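Local coordinates for glucokinase (Thermus thermophilus, PDB 3VOV), which probably phosphorylates glucose and related hexoses with ATP as a zinc-containing sugar kinase of the ROK family, at residues V240-G245 / R276-G281; L130-G135 / G246-A251; S126-T131 / G138-G143. All blocks are in the same frame, centred on the assembly; numbering follows the deposited sequence.

Interaction 1: V240-G245 / R276-G281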
# COMPACT_ATOMS: atom_id res chain seq x y z
N VAL B 240 8.60 -0.17 -27.58
CA VAL B 240 7.41 0.68 -27.47
C VAL B 240 6.43 -0.06 -26.55
O VAL B 240 6.40 -1.30 -26.52
CB VAL B 240 6.78 0.92 -28.91
CG1 VAL B 240 5.34 1.31 -28.88
CG2 VAL B 240 7.60 2.01 -29.67
N VAL B 241 5.63 0.73 -25.85
CA VAL B 241 4.49 0.21 -25.10
C VAL B 241 3.20 0.58 -25.84
O VAL B 241 2.99 1.77 -26.20
CB VAL B 241 4.48 0.77 -23.67
CG1 VAL B 241 3.23 0.32 -22.92
CG2 VAL B 241 5.77 0.34 -22.96
N VAL B 242 2.33 -0.40 -26.06
CA VAL B 242 1.07 -0.13 -26.78
C VAL B 242 -0.10 -0.37 -25.83
O VAL B 242 -0.14 -1.41 -25.15
CB VAL B 242 0.91 -1.06 -28.03
CG1 VAL B 242 -0.42 -0.75 -28.82
CG2 VAL B 242 2.11 -0.93 -28.96
N LEU B 243 -1.03 0.58 -25.76
CA LEU B 243 -2.21 0.44 -24.91
C LEU B 243 -3.48 0.44 -25.76
O LEU B 243 -3.75 1.39 -26.51
CB LEU B 243 -2.28 1.57 -23.86
CG LEU B 243 -3.47 1.60 -22.88
CD1 LEU B 243 -3.46 0.37 -21.99
CD2 LEU B 243 -3.42 2.87 -22.00
N GLY B 244 -4.27 -0.62 -25.61
CA GLY B 244 -5.54 -0.72 -26.30
C GLY B 244 -6.66 -1.16 -25.38
O GLY B 244 -6.59 -1.01 -24.15
N GLY B 245 -7.69 -1.71 -26.01
CA GLY B 245 -8.91 -2.13 -25.36
C GLY B 245 -9.95 -1.03 -25.28
O GLY B 245 -9.61 0.12 -25.10
N ARG B 276 1.97 4.30 -26.78
CA ARG B 276 1.15 4.61 -27.97
C ARG B 276 -0.21 3.94 -27.90
O ARG B 276 -0.32 2.81 -27.40
CB ARG B 276 1.84 4.15 -29.29
CG ARG B 276 3.13 4.89 -29.57
CD ARG B 276 3.70 4.54 -30.96
NE ARG B 276 5.07 5.05 -31.13
CZ ARG B 276 5.99 4.50 -31.91
NH1 ARG B 276 7.19 5.09 -32.03
NH2 ARG B 276 5.75 3.36 -32.56
N ARG B 277 -1.23 4.61 -28.41
CA ARG B 277 -2.58 4.02 -28.51
C ARG B 277 -2.56 2.89 -29.53
O ARG B 277 -2.04 3.09 -30.65
CB ARG B 277 -3.54 5.06 -29.07
CG ARG B 277 -4.07 5.99 -28.08
CD ARG B 277 -5.17 6.90 -28.65
NE ARG B 277 -5.69 7.73 -27.56
CZ ARG B 277 -6.93 7.61 -27.07
NH1 ARG B 277 -7.79 6.74 -27.61
NH2 ARG B 277 -7.30 8.39 -26.06
N ALA B 278 -3.16 1.75 -29.21
CA ALA B 278 -3.34 0.67 -30.21
C ALA B 278 -4.05 1.23 -31.45
O ALA B 278 -5.00 1.99 -31.30
CB ALA B 278 -4.12 -0.51 -29.63
N ARG B 279 -3.60 0.81 -32.64
CA ARG B 279 -4.15 1.33 -33.90
C ARG B 279 -5.16 0.44 -34.59
O ARG B 279 -5.91 0.94 -35.46
CB ARG B 279 -3.04 1.66 -34.88
CG ARG B 279 -2.40 3.02 -34.57
CD ARG B 279 -1.11 3.22 -35.34
NE ARG B 279 -0.23 4.11 -34.58
CZ ARG B 279 1.02 4.42 -34.91
NH1 ARG B 279 1.60 3.91 -36.01
NH2 ARG B 279 1.71 5.25 -34.11
N LEU B 280 -5.19 -0.86 -34.26
CA LEU B 280 -5.89 -1.80 -35.15
C LEU B 280 -7.32 -2.07 -34.76
O LEU B 280 -8.02 -2.77 -35.47
CB LEU B 280 -5.14 -3.12 -35.29
CG LEU B 280 -3.74 -2.99 -35.85
CD1 LEU B 280 -2.99 -4.30 -35.76
CD2 LEU B 280 -3.77 -2.50 -37.30
N GLY B 281 -7.74 -1.57 -33.60
CA GLY B 281 -9.13 -1.72 -33.20
C GLY B 281 -9.63 -3.17 -33.18
O GLY B 281 -8.93 -4.09 -32.70

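Interaction 2: L130-G135 / G246-A251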
# COMPACT_ATOMS: atom_id res chain seq x y z
N LEU B 130 -0.89 -3.85 -23.70
CA LEU B 130 -1.87 -4.04 -22.62
C LEU B 130 -3.21 -3.68 -23.16
O LEU B 130 -3.34 -2.70 -23.89
CB LEU B 130 -1.55 -3.12 -21.44
CG LEU B 130 -2.27 -3.48 -20.12
CD1 LEU B 130 -1.56 -4.64 -19.47
CD2 LEU B 130 -2.31 -2.24 -19.17
N THR B 131 -4.21 -4.51 -22.88
CA THR B 131 -5.57 -4.18 -23.29
C THR B 131 -6.44 -4.05 -22.06
O THR B 131 -6.55 -5.00 -21.27
CB THR B 131 -6.16 -5.22 -24.32
OG1 THR B 131 -7.57 -5.00 -24.47
CG2 THR B 131 -5.89 -6.63 -23.88
N VAL B 132 -7.06 -2.88 -21.91
CA VAL B 132 -8.02 -2.64 -20.84
C VAL B 132 -9.44 -2.69 -21.41
O VAL B 132 -9.85 -1.85 -22.19
CB VAL B 132 -7.74 -1.25 -20.13
CG1 VAL B 132 -8.65 -1.04 -18.90
CG2 VAL B 132 -6.29 -1.19 -19.71
N SER B 133 -10.16 -3.72 -21.03
CA SER B 133 -11.53 -3.91 -21.42
C SER B 133 -12.29 -4.35 -20.16
O SER B 133 -12.10 -3.79 -19.08
CB SER B 133 -11.59 -5.03 -22.49
OG SER B 133 -12.90 -5.22 -22.96
N THR B 134 -13.15 -5.34 -20.30
CA THR B 134 -13.86 -5.94 -19.20
C THR B 134 -12.84 -6.44 -18.15
O THR B 134 -13.01 -6.18 -16.95
CB THR B 134 -14.73 -7.11 -19.73
OG1 THR B 134 -15.88 -6.57 -20.41
CG2 THR B 134 -15.25 -7.89 -18.59
N GLY B 135 -11.82 -7.16 -18.63
CA GLY B 135 -10.64 -7.57 -17.87
C GLY B 135 -9.41 -6.78 -18.34
O GLY B 135 -9.52 -5.92 -19.22
N GLY B 246 -11.22 -1.41 -25.26
CA GLY B 246 -12.29 -0.43 -25.38
C GLY B 246 -12.43 0.49 -24.19
O GLY B 246 -12.87 1.65 -24.34
N VAL B 247 -12.07 0.00 -23.00
CA VAL B 247 -12.21 0.82 -21.82
C VAL B 247 -11.15 1.92 -21.81
O VAL B 247 -11.47 3.08 -21.51
CB VAL B 247 -12.22 -0.06 -20.53
CG1 VAL B 247 -12.12 0.79 -19.33
CG2 VAL B 247 -13.50 -0.90 -20.47
N ALA B 248 -9.90 1.59 -22.13
CA ALA B 248 -8.86 2.62 -22.14
C ALA B 248 -9.04 3.58 -23.34
O ALA B 248 -8.98 4.80 -23.19
CB ALA B 248 -7.52 1.99 -22.18
N LEU B 249 -9.26 3.04 -24.52
CA LEU B 249 -9.34 3.89 -25.72
C LEU B 249 -10.55 4.85 -25.74
O LEU B 249 -10.44 5.95 -26.25
CB LEU B 249 -9.30 3.04 -27.01
CG LEU B 249 -8.05 2.15 -27.20
CD1 LEU B 249 -8.25 1.22 -28.37
CD2 LEU B 249 -6.83 2.97 -27.44
N ASN B 250 -11.68 4.46 -25.16
CA ASN B 250 -12.85 5.33 -25.15
C ASN B 250 -13.07 6.09 -23.85
O ASN B 250 -14.08 6.76 -23.69
CB ASN B 250 -14.09 4.54 -25.57
CG ASN B 250 -13.96 4.00 -26.99
OD1 ASN B 250 -13.70 4.75 -27.93
ND2 ASN B 250 -14.10 2.69 -27.14
N ALA B 251 -12.10 6.03 -22.95
CA ALA B 251 -12.17 6.76 -21.69
C ALA B 251 -12.06 8.28 -21.89
O ALA B 251 -11.43 8.73 -22.84
CB ALA B 251 -11.07 6.26 -20.75

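Interaction 3: S126-T131 / G138-G143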
# COMPACT_ATOMS: atom_id res chain seq x y z
N SER B 126 10.91 -5.26 -30.31
CA SER B 126 10.17 -5.76 -29.16
C SER B 126 9.11 -4.74 -28.81
O SER B 126 9.27 -3.52 -29.05
CB SER B 126 11.10 -6.08 -27.95
OG SER B 126 11.59 -4.89 -27.32
N SER B 127 7.99 -5.23 -28.30
CA SER B 127 6.99 -4.34 -27.77
C SER B 127 6.20 -5.02 -26.65
O SER B 127 6.27 -6.24 -26.42
CB SER B 127 6.07 -3.80 -28.88
OG SER B 127 5.37 -4.86 -29.51
N LEU B 128 5.41 -4.20 -25.97
CA LEU B 128 4.65 -4.66 -24.84
C LEU B 128 3.27 -4.07 -25.04
O LEU B 128 3.14 -2.88 -25.31
CB LEU B 128 5.33 -4.09 -23.62
CG LEU B 128 4.91 -4.19 -22.18
CD1 LEU B 128 3.45 -3.95 -22.03
CD2 LEU B 128 5.40 -5.48 -21.51
N TYR B 129 2.25 -4.91 -24.95
CA TYR B 129 0.88 -4.50 -25.23
C TYR B 129 -0.03 -4.80 -24.04
O TYR B 129 0.04 -5.89 -23.46
CB TYR B 129 0.41 -5.28 -26.44
CG TYR B 129 -1.05 -5.12 -26.78
CD1 TYR B 129 -1.49 -4.02 -27.47
CD2 TYR B 129 -1.98 -6.12 -26.45
CE1 TYR B 129 -2.83 -3.86 -27.81
CE2 TYR B 129 -3.33 -5.99 -26.80
CZ TYR B 129 -3.74 -4.84 -27.49
OH TYR B 129 -5.05 -4.66 -27.88
N LEU B 130 -0.89 -3.85 -23.70
CA LEU B 130 -1.87 -4.04 -22.62
C LEU B 130 -3.21 -3.68 -23.16
O LEU B 130 -3.34 -2.70 -23.89
CB LEU B 130 -1.55 -3.12 -21.44
CG LEU B 130 -2.27 -3.48 -20.12
CD1 LEU B 130 -1.56 -4.64 -19.47
CD2 LEU B 130 -2.31 -2.24 -19.17
N THR B 131 -4.21 -4.51 -22.88
CA THR B 131 -5.57 -4.18 -23.29
C THR B 131 -6.44 -4.05 -22.06
O THR B 131 -6.55 -5.00 -21.27
CB THR B 131 -6.16 -5.22 -24.32
OG1 THR B 131 -7.57 -5.00 -24.47
CG2 THR B 131 -5.89 -6.63 -23.88
N GLY B 138 -2.78 -8.71 -21.81
CA GLY B 138 -1.67 -8.14 -22.55
C GLY B 138 -0.88 -9.14 -23.32
O GLY B 138 -1.26 -10.29 -23.45
N GLY B 139 0.26 -8.71 -23.83
CA GLY B 139 1.13 -9.62 -24.56
C GLY B 139 2.48 -9.01 -24.66
O GLY B 139 2.60 -7.77 -24.66
N VAL B 140 3.51 -9.86 -24.68
CA VAL B 140 4.88 -9.45 -24.86
C VAL B 140 5.43 -10.06 -26.15
O VAL B 140 5.35 -11.28 -26.36
CB VAL B 140 5.76 -9.90 -23.68
CG1 VAL B 140 7.14 -9.23 -23.81
CG2 VAL B 140 5.12 -9.47 -22.34
N VAL B 141 5.99 -9.19 -26.99
CA VAL B 141 6.54 -9.56 -28.31
C VAL B 141 8.03 -9.24 -28.28
O VAL B 141 8.43 -8.09 -28.09
CB VAL B 141 5.85 -8.81 -29.46
CG1 VAL B 141 6.41 -9.21 -30.85
CG2 VAL B 141 4.29 -9.11 -29.42
N LEU B 142 8.83 -10.28 -28.38
CA LEU B 142 10.27 -10.13 -28.45
C LEU B 142 10.87 -10.85 -29.67
O LEU B 142 10.37 -11.92 -30.01
CB LEU B 142 10.88 -10.84 -27.21
CG LEU B 142 10.28 -10.61 -25.80
CD1 LEU B 142 10.85 -11.54 -24.72
CD2 LEU B 142 10.45 -9.17 -25.36
N GLY B 143 11.94 -10.31 -30.32
CA GLY B 143 11.87 -9.88 -31.84
C GLY B 143 10.75 -10.70 -32.52
O GLY B 143 11.02 -11.62 -33.29

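Interaction 1: V240-G245 / R276-G281
Arg276, Ala278 and Val240 give most of the surface buried where strand 240-244 runs parallel to the edge strand ending at Arg277. Arg276 starts from the strand pairing itself: its backbone N donates to Val241 O at 2.8 Å, almost along the C=O axis, and its O accepts from Leu243 N at 2.9 Å. From there CG stands anti to the carbonyl carbon (chi1 -65°), and the chain runs extended to NE, crossing Val240 at about a right angle. The guanidinium thus comes to lie with one face on a methyl, Val240 CG2, 3.7 Å from Arg276 NH2 and offset toward the rim of the group. A long side chain with a flat, charged end suits this partly exposed strand edge, since its face can rest on valine while NH2 donates to Ala120 O. An alanine here would lack the guanidinium and its bond to Ala120 O, and would probably leave Val240 CG2 less well packed. Further along, Ala278 has left the strand, yet its N still reaches Leu243 O at 2.8 Å, approaching from above the carbonyl plane. Its small CB fits 3.6 Å from Gly244 CA, where a CB on Gly244 would clash, and Val242 CG1, anti to its own backbone N, packs 3.5 Å from Ala278 CA. On the Val242 side of the sheet lies helix 107-118, whose Glu115 touches both Val242 and Ala278; on the Leu243 side helix 253-265 packs through Trp256 and Leu259, while strand 127-132 flanks strand 240-244 along its other edge.

Interaction 2: L130-G135 / G246-A251
Val247, in the first turn of helix 246-249, points its CB at the end of strand 127-132. That CB sits 3.4 Å from Val132 O, its nearest partner across the contact. From it CG1, anti to the backbone N (chi1 170°), reaches Val132 CG1 at 3.9 Å, the two valines crossing at about a right angle. CG2, anti to the carbonyl carbon, turns instead to the backbone beyond the strand and lies 3.5 Å from Ser133 O. A beta-branched residue suits the place because its two methyls serve two neighbours at once. Ala248 brings only a methyl, which lets the helix come close: its CB is 3.8 Å from Val132 CB. Val132 O is meanwhile held by the amide of Val247 at 3.0 Å, in the carbonyl plane though bent at the hydrogen (136°), and weakly by that of Ala248. These amides of the helix's first turn have no carbonyl of their own helix to bind, so the strand carbonyl partly satisfies them and would probably be polarised. Such a helix N-terminus set at the C-terminal ends of parallel strands, here just after the glycine pair Gly244-Gly245, is in keeping with the actin-like ATPase fold of the ROK kinases.

Interaction 3: S126-T131 / G138-G143
Gly138 opens the second segment opposite Leu130, and the two CA atoms come as near as 4.1 Å. Its CA also lies 3.0 Å from Tyr129 O, where a CB would clash, so glycine is the residue that allows so close an approach. Gly139 follows in a hydrogen-bonded pair with Tyr129: its N donates to Tyr129 O at 2.9 Å, on a lone pair, and its O accepts from Tyr129 N nearly along the C=O axis. The same N-H group lies at the edge of the Tyr129 ring, which chi1 of 172° carries anti to the backbone N, on the side of the sheet packed by helix 107-118. Residues 127-131 and 138-142, whose directions differ by 172°, are arms of the antiparallel beta hairpin of this domain's mixed sheet, as expected of an actin-like ATPase fold. Val140 turns to the opposite face, where its side chain crosses that of Leu128 obliquely, CG2 meeting Leu128 CD2 at 4.1 Å; both apolar side chains also pack on Phe236 of helix 212-236. Val141 returns to the Tyr129 face and forms the second hydrogen-bonded pair: its N gives Ser127 O a straight bond (171°), and its O receives Ser127 N. Beside it Ser127 OG, small enough to fit 4.0 Å from Val141 CB, bonds to His116 ND1. Leu142 bends CD2 back to Ser126 CB at 4.1 Å, and its side chain also packs on Leu142 of the second subunit.

Interactions 1, 2 and 3 meet on one mixed sheet, in which strand 127-132 separates the hairpin partner of interaction 3 from strand 240-244 of interaction 1. Backbone contacts join the central pair: Val242 N lies 2.7 Å from Leu128 O and Gly244 N 2.9 Å from Leu130 O, both probable hydrogen bonds. Interaction 2 takes up where these strands end, its helix following directly on strand 240-244, with Leu249 CD2 packed 3.6 Å from Leu243 O. Centres of interactions 2 and 3, which share Leu130 and Thr131, are 16 Å apart. A bound zinc ion, the metal for which His159, Cys169, Cys171 and Cys176 form the site, lies about 12 Å from the side chain of Leu130 and about 13 Å from that of Thr134, so neither contact reaches it.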